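Local coordinates for putative uncharacterized protein (Mycobacterium avium, PDB 2Z6V), which is of unknown function but, as a member of the sulfotransferase family, probably transfers a sulfuryl group to an acceptor that remains to be identified, at residues T28-V33 with S50-L55; N82-R87 with Q197-L202; E190-H195 with M249-V254. All coordinates share one frame; numbering follows the deposited sequence.

Contact 1: T28-V33 with S50-L55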
loop_
_atom_site.group_PDB
_atom_site.type_symbol
_atom_site.label_atom_id
_atom_site.label_comp_id
_atom_site.label_asym_id
_atom_site.label_seq_id
_atom_site.Cartn_x
_atom_site.Cartn_y
_atom_site.Cartn_z
ATOM N N THR A 28 16.884 12.297 -18.158
ATOM C CA THR A 28 17.690 11.121 -18.432
ATOM C C THR A 28 18.188 10.423 -17.160
ATOM O O THR A 28 18.445 9.217 -17.175
ATOM C CB THR A 28 18.887 11.502 -19.360
ATOM O OG1 THR A 28 19.766 10.382 -19.514
ATOM C CG2 THR A 28 19.656 12.687 -18.793
ATOM N N THR A 29 18.302 11.168 -16.062
ATOM C CA THR A 29 18.766 10.589 -14.803
ATOM C C THR A 29 17.871 10.900 -13.606
ATOM O O THR A 29 16.945 11.704 -13.690
ATOM C CB THR A 29 20.180 11.080 -14.438
ATOM O OG1 THR A 29 20.126 12.469 -14.082
ATOM C CG2 THR A 29 21.126 10.895 -15.605
ATOM N N ALA A 30 18.169 10.257 -12.484
ATOM C CA ALA A 30 17.420 10.467 -11.257
ATOM C C ALA A 30 17.609 11.903 -10.784
ATOM O O ALA A 30 16.700 12.497 -10.198
ATOM C CB ALA A 30 17.893 9.504 -10.186
ATOM N N ASP A 31 18.789 12.462 -11.041
ATOM C CA ASP A 31 19.071 13.833 -10.626
ATOM C C ASP A 31 18.232 14.847 -11.403
ATOM O O ASP A 31 17.911 15.916 -10.882
ATOM C CB ASP A 31 20.562 14.147 -10.784
ATOM C CG ASP A 31 21.431 13.401 -9.777
ATOM O OD1 ASP A 31 21.150 13.481 -8.556
ATOM O OD2 ASP A 31 22.401 12.743 -10.206
ATOM N N ASP A 32 17.882 14.514 -12.645
ATOM C CA ASP A 32 17.057 15.402 -13.458
ATOM C C ASP A 32 15.666 15.439 -12.852
ATOM O O ASP A 32 15.030 16.493 -12.780
ATOM C CB ASP A 32 16.960 14.904 -14.903
ATOM C CG ASP A 32 18.281 15.000 -15.652
ATOM O OD1 ASP A 32 18.973 16.040 -15.528
ATOM O OD2 ASP A 32 18.614 14.036 -16.375
ATOM N N VAL A 33 15.196 14.271 -12.423
ATOM C CA VAL A 33 13.891 14.150 -11.794
ATOM C C VAL A 33 13.928 15.007 -10.528
ATOM O O VAL A 33 12.979 15.729 -10.217
ATOM C CB VAL A 33 13.599 12.674 -11.423
ATOM C CG1 VAL A 33 12.329 12.569 -10.591
ATOM C CG2 VAL A 33 13.461 11.850 -12.686
ATOM N N SER A 50 19.119 8.020 0.090
ATOM C CA SER A 50 18.371 6.767 -0.053
ATOM C C SER A 50 17.383 6.655 -1.210
ATOM O O SER A 50 17.136 5.558 -1.712
ATOM C CB SER A 50 17.640 6.445 1.255
ATOM O OG SER A 50 16.688 7.440 1.577
ATOM N N TRP A 51 16.824 7.785 -1.625
ATOM C CA TRP A 51 15.845 7.817 -2.703
ATOM C C TRP A 51 16.421 7.535 -4.079
ATOM O O TRP A 51 15.747 6.978 -4.940
ATOM C CB TRP A 51 15.174 9.190 -2.745
ATOM C CG TRP A 51 16.161 10.312 -2.913
ATOM C CD1 TRP A 51 16.803 10.988 -1.921
ATOM C CD2 TRP A 51 16.651 10.853 -4.150
ATOM N NE1 TRP A 51 17.662 11.917 -2.457
ATOM C CE2 TRP A 51 17.591 11.854 -3.824
ATOM C CE3 TRP A 51 16.388 10.587 -5.503
ATOM C CZ2 TRP A 51 18.274 12.594 -4.802
ATOM C CZ3 TRP A 51 17.067 11.322 -6.477
ATOM C CH2 TRP A 51 17.999 12.313 -6.118
ATOM N N ARG A 52 17.672 7.924 -4.276
ATOM C CA ARG A 52 18.324 7.792 -5.564
ATOM C C ARG A 52 18.476 6.408 -6.168
ATOM O O ARG A 52 18.180 6.219 -7.344
ATOM C CB ARG A 52 19.688 8.473 -5.514
ATOM C CG ARG A 52 20.290 8.666 -6.884
ATOM C CD ARG A 52 21.550 9.513 -6.857
ATOM N NE ARG A 52 21.799 10.088 -8.177
ATOM C CZ ARG A 52 21.975 9.377 -9.293
ATOM N NH1 ARG A 52 21.936 8.048 -9.261
ATOM N NH2 ARG A 52 22.175 9.997 -10.452
ATOM N N GLU A 53 18.926 5.435 -5.392
ATOM C CA GLU A 53 19.131 4.112 -5.965
ATOM C C GLU A 53 17.910 3.539 -6.688
ATOM O O GLU A 53 18.022 3.100 -7.835
ATOM C CB GLU A 53 19.634 3.132 -4.901
ATOM C CG GLU A 53 19.914 1.754 -5.467
ATOM C CD GLU A 53 20.712 0.865 -4.535
ATOM O OE1 GLU A 53 20.603 1.025 -3.295
ATOM O OE2 GLU A 53 21.439 -0.013 -5.053
ATOM N N GLY A 54 16.753 3.551 -6.027
ATOM C CA GLY A 54 15.540 3.029 -6.631
ATOM C C GLY A 54 15.040 3.842 -7.816
ATOM O O GLY A 54 14.643 3.276 -8.847
ATOM N N LEU A 55 15.047 5.169 -7.684
ATOM C CA LEU A 55 14.589 6.024 -8.774
ATOM C C LEU A 55 15.458 5.805 -10.018
ATOM O O LEU A 55 14.950 5.809 -11.143
ATOM C CB LEU A 55 14.622 7.498 -8.358
ATOM C CG LEU A 55 14.169 8.517 -9.418
ATOM C CD1 LEU A 55 12.747 8.212 -9.884
ATOM C CD2 LEU A 55 14.246 9.919 -8.843
#

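Contact 2: N82-R87 with Q197-L202. With PLM (palmitic acid), chain C.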
loop_
_atom_site.group_PDB
_atom_site.type_symbol
_atom_site.label_atom_id
_atom_site.label_comp_id
_atom_site.label_asym_id
_atom_site.label_seq_id
_atom_site.Cartn_x
_atom_site.Cartn_y
_atom_site.Cartn_z
ATOM N N ASN A 82 6.389 13.789 -8.700
ATOM C CA ASN A 82 5.458 14.177 -7.642
ATOM C C ASN A 82 5.765 13.471 -6.324
ATOM O O ASN A 82 5.685 14.081 -5.255
ATOM C CB ASN A 82 4.017 13.888 -8.058
ATOM C CG ASN A 82 3.545 14.796 -9.179
ATOM O OD1 ASN A 82 3.915 15.970 -9.232
ATOM N ND2 ASN A 82 2.715 14.263 -10.072
ATOM N N ALA A 83 6.121 12.190 -6.408
ATOM C CA ALA A 83 6.449 11.409 -5.226
ATOM C C ALA A 83 7.685 11.998 -4.547
ATOM O O ALA A 83 7.701 12.180 -3.331
ATOM C CB ALA A 83 6.702 9.948 -5.606
ATOM N N LEU A 84 8.711 12.298 -5.338
ATOM C CA LEU A 84 9.939 12.873 -4.807
ATOM C C LEU A 84 9.684 14.274 -4.264
ATOM O O LEU A 84 10.327 14.699 -3.299
ATOM C CB LEU A 84 11.024 12.917 -5.893
ATOM C CG LEU A 84 12.401 13.412 -5.440
ATOM C CD1 LEU A 84 12.904 12.543 -4.296
ATOM C CD2 LEU A 84 13.373 13.379 -6.613
ATOM N N GLY A 85 8.742 14.987 -4.876
ATOM C CA GLY A 85 8.414 16.325 -4.417
ATOM C C GLY A 85 7.854 16.283 -3.003
ATOM O O GLY A 85 8.125 17.176 -2.193
ATOM N N ARG A 86 7.064 15.247 -2.706
ATOM C CA ARG A 86 6.486 15.080 -1.374
ATOM C C ARG A 86 7.610 14.897 -0.370
ATOM O O ARG A 86 7.592 15.464 0.727
ATOM C CB ARG A 86 5.573 13.859 -1.340
ATOM C CG ARG A 86 4.229 14.106 -1.957
ATOM C CD ARG A 86 3.675 12.854 -2.578
ATOM N NE ARG A 86 2.727 13.235 -3.609
ATOM C CZ ARG A 86 2.417 12.485 -4.652
ATOM N NH1 ARG A 86 2.981 11.292 -4.811
ATOM N NH2 ARG A 86 1.553 12.943 -5.548
ATOM N N ARG A 87 8.587 14.087 -0.765
ATOM C CA ARG A 87 9.752 13.806 0.059
ATOM C C ARG A 87 10.418 15.139 0.396
ATOM O O ARG A 87 10.800 15.373 1.532
ATOM C CB ARG A 87 10.706 12.895 -0.720
ATOM C CG ARG A 87 11.983 12.508 -0.001
ATOM C CD ARG A 87 11.717 11.632 1.183
ATOM N NE ARG A 87 12.966 11.125 1.742
ATOM C CZ ARG A 87 13.615 10.054 1.294
ATOM N NH1 ARG A 87 13.136 9.356 0.266
ATOM N NH2 ARG A 87 14.741 9.672 1.884
ATOM N N GLN A 197 7.763 7.162 -2.048
ATOM C CA GLN A 197 8.450 8.454 -2.010
ATOM C C GLN A 197 9.940 8.261 -1.708
ATOM O O GLN A 197 10.724 9.218 -1.719
ATOM C CB GLN A 197 7.828 9.370 -0.957
ATOM C CG GLN A 197 6.445 9.895 -1.314
ATOM C CD GLN A 197 5.780 10.614 -0.156
ATOM O OE1 GLN A 197 6.390 11.461 0.501
ATOM N NE2 GLN A 197 4.519 10.281 0.099
ATOM N N ASP A 198 10.324 7.023 -1.414
ATOM C CA ASP A 198 11.721 6.719 -1.162
ATOM C C ASP A 198 12.139 5.729 -2.240
ATOM O O ASP A 198 13.222 5.145 -2.200
ATOM C CB ASP A 198 11.911 6.115 0.230
ATOM C CG ASP A 198 13.384 5.906 0.578
ATOM O OD1 ASP A 198 14.177 6.871 0.430
ATOM O OD2 ASP A 198 13.745 4.781 0.997
ATOM N N PHE A 199 11.251 5.551 -3.210
ATOM C CA PHE A 199 11.470 4.651 -4.334
ATOM C C PHE A 199 11.923 3.243 -3.961
ATOM O O PHE A 199 12.804 2.656 -4.589
ATOM C CB PHE A 199 12.417 5.317 -5.332
ATOM C CG PHE A 199 11.878 6.614 -5.859
ATOM C CD1 PHE A 199 12.210 7.822 -5.253
ATOM C CD2 PHE A 199 10.946 6.621 -6.899
ATOM C CE1 PHE A 199 11.621 9.011 -5.667
ATOM C CE2 PHE A 199 10.347 7.809 -7.321
ATOM C CZ PHE A 199 10.683 9.005 -6.705
ATOM N N LYS A 200 11.276 2.721 -2.924
ATOM C CA LYS A 200 11.494 1.374 -2.408
ATOM C C LYS A 200 10.106 0.889 -1.984
ATOM O O LYS A 200 9.817 0.698 -0.793
ATOM C CB LYS A 200 12.436 1.393 -1.207
ATOM C CG LYS A 200 13.856 1.804 -1.542
ATOM C CD LYS A 200 14.732 1.695 -0.311
ATOM C CE LYS A 200 16.128 2.199 -0.559
ATOM N NZ LYS A 200 16.844 2.295 0.734
ATOM N N GLY A 201 9.249 0.741 -2.991
ATOM C CA GLY A 201 7.885 0.297 -2.791
ATOM C C GLY A 201 7.499 -0.590 -3.959
ATOM O O GLY A 201 7.784 -0.286 -5.123
ATOM N N LEU A 202 6.844 -1.697 -3.650
ATOM C CA LEU A 202 6.453 -2.648 -4.666
ATOM C C LEU A 202 5.502 -2.094 -5.735
ATOM O O LEU A 202 5.357 -2.697 -6.792
ATOM C CB LEU A 202 5.831 -3.869 -3.984
ATOM C CG LEU A 202 5.533 -5.120 -4.805
ATOM C CD1 LEU A 202 6.800 -5.606 -5.509
ATOM C CD2 LEU A 202 4.977 -6.193 -3.875
HETATM C C1 PLM C . 3.883 -4.800 -8.399
HETATM O O1 PLM C . 4.699 -5.604 -8.900
HETATM O O2 PLM C . 3.961 -3.554 -8.442
HETATM C C2 PLM C . 2.674 -5.385 -7.664
HETATM C C3 PLM C . 3.100 -6.462 -6.665
HETATM C C4 PLM C . 1.930 -6.971 -5.820
HETATM C C5 PLM C . 1.300 -5.850 -4.989
HETATM C C6 PLM C . 0.332 -5.002 -5.817
HETATM C C7 PLM C . -0.029 -3.722 -5.064
HETATM C C8 PLM C . 1.147 -2.743 -5.069
HETATM C C9 PLM C . 1.263 -2.053 -3.709
HETATM C CA PLM C . -0.071 -1.441 -3.276
HETATM C CB PLM C . -0.108 -1.200 -1.764
HETATM C CC PLM C . 0.185 -2.505 -1.023
HETATM C CD PLM C . 1.689 -2.790 -0.991
HETATM C CE PLM C . 1.996 -4.269 -0.746
HETATM C CF PLM C . 1.495 -5.112 -1.921
HETATM C CG PLM C . 1.908 -6.578 -1.787
HETATM O O HOH W 1 3.407 9.309 -2.990
#

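Contact 3: E190-H195 with M249-V254. With PLM (palmitic acid), chain C.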
loop_
_atom_site.group_PDB
_atom_site.type_symbol
_atom_site.label_atom_id
_atom_site.label_comp_id
_atom_site.label_asym_id
_atom_site.label_seq_id
_atom_site.Cartn_x
_atom_site.Cartn_y
_atom_site.Cartn_z
ATOM N N GLU A 190 -2.817 2.747 1.647
ATOM C CA GLU A 190 -1.651 1.966 2.063
ATOM C C GLU A 190 -0.405 2.805 2.315
ATOM O O GLU A 190 -0.254 3.894 1.763
ATOM C CB GLU A 190 -1.303 0.902 1.024
ATOM C CG GLU A 190 -2.177 -0.302 1.092
ATOM C CD GLU A 190 -3.266 -0.285 0.058
ATOM O OE1 GLU A 190 -3.870 0.795 -0.175
ATOM O OE2 GLU A 190 -3.523 -1.371 -0.513
ATOM N N ASP A 191 0.488 2.279 3.147
ATOM C CA ASP A 191 1.721 2.973 3.459
ATOM C C ASP A 191 2.578 2.985 2.205
ATOM O O ASP A 191 3.610 3.658 2.147
ATOM C CB ASP A 191 2.468 2.278 4.597
ATOM C CG ASP A 191 1.668 2.245 5.887
ATOM O OD1 ASP A 191 0.917 3.213 6.143
ATOM O OD2 ASP A 191 1.795 1.260 6.650
ATOM N N MET A 192 2.131 2.241 1.200
ATOM C CA MET A 192 2.832 2.155 -0.072
ATOM C C MET A 192 3.039 3.548 -0.648
ATOM O O MET A 192 4.082 3.837 -1.233
ATOM C CB MET A 192 2.027 1.306 -1.057
ATOM C CG MET A 192 2.679 1.111 -2.415
ATOM S SD MET A 192 4.328 0.392 -2.308
ATOM C CE MET A 192 3.979 -1.299 -2.082
ATOM N N PHE A 193 2.057 4.419 -0.450
ATOM C CA PHE A 193 2.147 5.773 -0.974
ATOM C C PHE A 193 2.978 6.739 -0.155
ATOM O O PHE A 193 3.000 7.934 -0.433
ATOM C CB PHE A 193 0.744 6.303 -1.237
ATOM C CG PHE A 193 -0.046 5.396 -2.119
ATOM C CD1 PHE A 193 0.366 5.165 -3.426
ATOM C CD2 PHE A 193 -1.113 4.659 -1.607
ATOM C CE1 PHE A 193 -0.260 4.202 -4.211
ATOM C CE2 PHE A 193 -1.748 3.697 -2.378
ATOM C CZ PHE A 193 -1.319 3.463 -3.686
ATOM N N ILE A 194 3.641 6.211 0.872
ATOM C CA ILE A 194 4.579 6.986 1.672
ATOM C C ILE A 194 5.907 6.403 1.198
ATOM O O ILE A 194 6.825 7.127 0.823
ATOM C CB ILE A 194 4.441 6.737 3.188
ATOM C CG1 ILE A 194 3.349 7.636 3.773
ATOM C CG2 ILE A 194 5.767 7.034 3.890
ATOM C CD1 ILE A 194 3.102 7.372 5.225
ATOM N N HIS A 195 5.959 5.073 1.176
ATOM C CA HIS A 195 7.132 4.323 0.753
ATOM C C HIS A 195 7.632 4.626 -0.668
ATOM O O HIS A 195 8.828 4.747 -0.891
ATOM C CB HIS A 195 6.863 2.811 0.874
ATOM C CG HIS A 195 6.830 2.306 2.286
ATOM N ND1 HIS A 195 7.054 0.983 2.605
ATOM C CD2 HIS A 195 6.577 2.935 3.456
ATOM C CE1 HIS A 195 6.941 0.819 3.910
ATOM N NE2 HIS A 195 6.649 1.988 4.450
ATOM N N MET A 249 -0.569 -2.278 4.514
ATOM C CA MET A 249 0.254 -2.459 3.324
ATOM C C MET A 249 0.666 -3.917 3.280
ATOM O O MET A 249 1.404 -4.387 4.142
ATOM C CB MET A 249 1.510 -1.587 3.331
ATOM C CG MET A 249 2.343 -1.802 2.073
ATOM S SD MET A 249 3.780 -0.741 1.880
ATOM C CE MET A 249 5.094 -1.784 2.514
ATOM N N PRO A 250 0.177 -4.661 2.277
ATOM C CA PRO A 250 0.512 -6.083 2.144
ATOM C C PRO A 250 2.002 -6.405 2.239
ATOM O O PRO A 250 2.399 -7.238 3.053
ATOM C CB PRO A 250 -0.089 -6.453 0.787
ATOM C CG PRO A 250 -1.325 -5.602 0.734
ATOM C CD PRO A 250 -0.846 -4.263 1.289
ATOM N N SER A 251 2.828 -5.742 1.432
ATOM C CA SER A 251 4.267 -6.017 1.442
ATOM C C SER A 251 4.992 -5.702 2.752
ATOM O O SER A 251 6.212 -5.831 2.827
ATOM C CB SER A 251 4.981 -5.325 0.266
ATOM O OG SER A 251 4.723 -3.933 0.238
ATOM N N HIS A 252 4.255 -5.284 3.778
ATOM C CA HIS A 252 4.877 -5.048 5.078
ATOM C C HIS A 252 5.355 -6.443 5.497
ATOM O O HIS A 252 6.330 -6.596 6.228
ATOM C CB HIS A 252 3.864 -4.542 6.111
ATOM C CG HIS A 252 3.757 -3.053 6.194
ATOM N ND1 HIS A 252 4.859 -2.226 6.233
ATOM C CD2 HIS A 252 2.677 -2.244 6.327
ATOM C CE1 HIS A 252 4.462 -0.974 6.389
ATOM N NE2 HIS A 252 3.143 -0.958 6.451
ATOM N N SER A 253 4.645 -7.459 5.017
ATOM C CA SER A 253 4.975 -8.849 5.308
ATOM C C SER A 253 6.358 -9.179 4.748
ATOM O O SER A 253 7.169 -9.826 5.400
ATOM C CB SER A 253 3.931 -9.772 4.674
ATOM O OG SER A 253 3.763 -9.471 3.299
ATOM N N VAL A 254 6.612 -8.734 3.527
ATOM C CA VAL A 254 7.890 -8.970 2.885
ATOM C C VAL A 254 8.987 -8.258 3.670
ATOM O O VAL A 254 10.002 -8.857 4.026
ATOM C CB VAL A 254 7.870 -8.438 1.439
ATOM C CG1 VAL A 254 9.217 -8.648 0.785
ATOM C CG2 VAL A 254 6.763 -9.137 0.649
HETATM C C1 PLM C . 3.883 -4.800 -8.399
HETATM O O1 PLM C . 4.699 -5.604 -8.900
HETATM O O2 PLM C . 3.961 -3.554 -8.442
HETATM C C2 PLM C . 2.674 -5.385 -7.664
HETATM C C3 PLM C . 3.100 -6.462 -6.665
HETATM C C4 PLM C . 1.930 -6.971 -5.820
HETATM C C5 PLM C . 1.300 -5.850 -4.989
HETATM C C6 PLM C . 0.332 -5.002 -5.817
HETATM C C7 PLM C . -0.029 -3.722 -5.064
HETATM C C8 PLM C . 1.147 -2.743 -5.069
HETATM C C9 PLM C . 1.263 -2.053 -3.709
HETATM C CA PLM C . -0.071 -1.441 -3.276
HETATM C CB PLM C . -0.108 -1.200 -1.764
HETATM C CC PLM C . 0.185 -2.505 -1.023
HETATM C CD PLM C . 1.689 -2.790 -0.991
HETATM C CE PLM C . 1.996 -4.269 -0.746
HETATM C CF PLM C . 1.495 -5.112 -1.921
HETATM C CG PLM C . 1.908 -6.578 -1.787
#

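Contact 1: T28-V33 with S50-L55
With chi1 at -70°, Asp-31 swings CG away from its own carbonyl carbon, while Arg-52, its CG opposite the backbone N (chi1 -167°) and its chain extended as far as NE, comes across it at about a right angle. The resulting salt bridge joins the first turn of helix 30-41 to helix 50-64, within the run of helices that precedes the first strand of this sulfotransferase-family fold. Arg-52 NH2 gives Asp-31 OD2 a nearly straight bond of 2.8 Å. The oxygen lies in the guanidinium plane, but the nitrogen stands well above the carboxylate plane, and the two flat groups are turned 55° apart; NE adds two weak bonds. Ala-30 CB covers one guanidinium face, 4.2 Å above its centre, and also touches Leu-55 CD2 at 3.9 Å. Trp-51 brings its ring edge to Ala-30 O, 3.9 Å from CZ3, and leans on Leu-84 and Arg-87 of helix 70-96. A capping box closes the helix start: Thr-29 N donates to Asp-32 OD2 at 2.9 Å, and Asp-32 N returns a weak bond to Thr-29 OG1. Further along, Val-33 and Leu-55 meet tip to tip, CG1 lying 3.7 Å from CD2.

Contact 2: N82-R87 with Q197-L202
Charge pairing joins Arg-87 to Asp-198. Arg-87 bends at chi2 (67°), which brings its guanidinium round to the loop: NH1 donates to Asp-198 OD1 at 2.7 Å, approaching on the anti side of the carboxylate, and NH2 adds a weak bond to the same oxygen. The planes of the two groups are 59° apart. Asp-198 OD1 is also bonded to Ser-50, and a second carboxylate, that of Asp-47, pairs with Arg-87 NH2. Lys-200 extends the network through a long ion pair with Asp-198 OD2.

A neutral acceptor is used as well: Arg-87 NH1 donates to Gln-197 O at 3.1 Å. This oxygen lies in the guanidinium plane, whereas Asp-198 OD1 is tilted from it. NH1 thus grips a backbone and a side-chain acceptor of the short 3-10 turn in the connection between helices 192-195 and 212-219, and so ties that part of the sulfotransferase fold to the long helix 70-96 of the N-terminal helical region. The Gln-197 side chain crosses that of Arg-86 at about a right angle, its OE1 against Arg-86 CB; OE1 is bonded to Tyr-229 and NE2 to Phe-193 O, and a water links NE2 weakly to Arg-86 NH1.

Apolar contact centres on Phe-199, whose ring edge meets Leu-84 CB, 4.0 Å from CE1, while Ala-83 CB lies 4.2 Å from CZ. Farther along, Leu-202 brings CG and CD2 near C3 of the bound palmitic acid, a fit too tight to be read closely.

Contact 3: E190-H195 with M249-V254
Asp-191 and His-252 form the polar core of this contact. His-252 NE2 donates to Asp-191 OD2 over 2.6 Å in an almost straight bond (173°); the oxygen offers its anti lone pair and lies in the imidazole plane. Carboxylate and ring are nevertheless turned 63° apart. Beside this His-carboxylate bond, Met-249 reaches across to segment 190-195: fully extended through chi1 and chi2 before a bend at chi3 (97°), it brings SD to 3.5 Å from Met-192 N and CE to 3.4 Å from His-195 ND1. The sulfur stands obliquely over the His-195 ring, 4.2 Å from its centroid, while CE covers one face of His-252 near the rim. The two imidazoles meet obliquely, CE1 to CE1 at 3.9 Å.

Both rings are held from outside. His-252 ND1 is bonded to the hydroxyl of Tyr-227 and His-195 NE2 to Gln-230, which would limit rotation of either ring; the Tyr-227 ring also meets His-195 edge-to-face. Glu-190, Met-192, Met-249, Pro-250 and Ser-251 line the chain of the bound palmitic acid. Some of these approaches are too short in the model, so details of the fit are doubtful, but they mark an apolar channel that can take a fatty chain; whether it receives the acceptor is not known.

Segment 249-254 leaves the parallel sheet at the end of strand 244-248, with Met-249 bonded through its backbone to Val-111 of strand 109-113; helix 224-238 covers the two histidines, and helix 301-326 packs against Ser-251 and Ser-253.

How the contacts relate
Burial is shared by all three contacts, but their depth differs: the centre of contact 3 lies about 4 Å from that of the chain, contact 2 about 13 Å and contact 1 about 22 Å. Contact 1 pairs two N-terminal helices and keeps its salt bridge at a partly exposed margin. Contact 2 abuts it, Ser-50 joining the buried Arg-87 and Asp-198 and Leu-55 packing on Phe-199, and carries the connection from helix to loop. Contact 3 replaces arginine pairing with a histidine-carboxylate bond and methionine sulfur beside the sheet. Contacts 2 and 3 alternate along the chain and share the palmitic acid, Leu-202 and Met-192 meeting beside it.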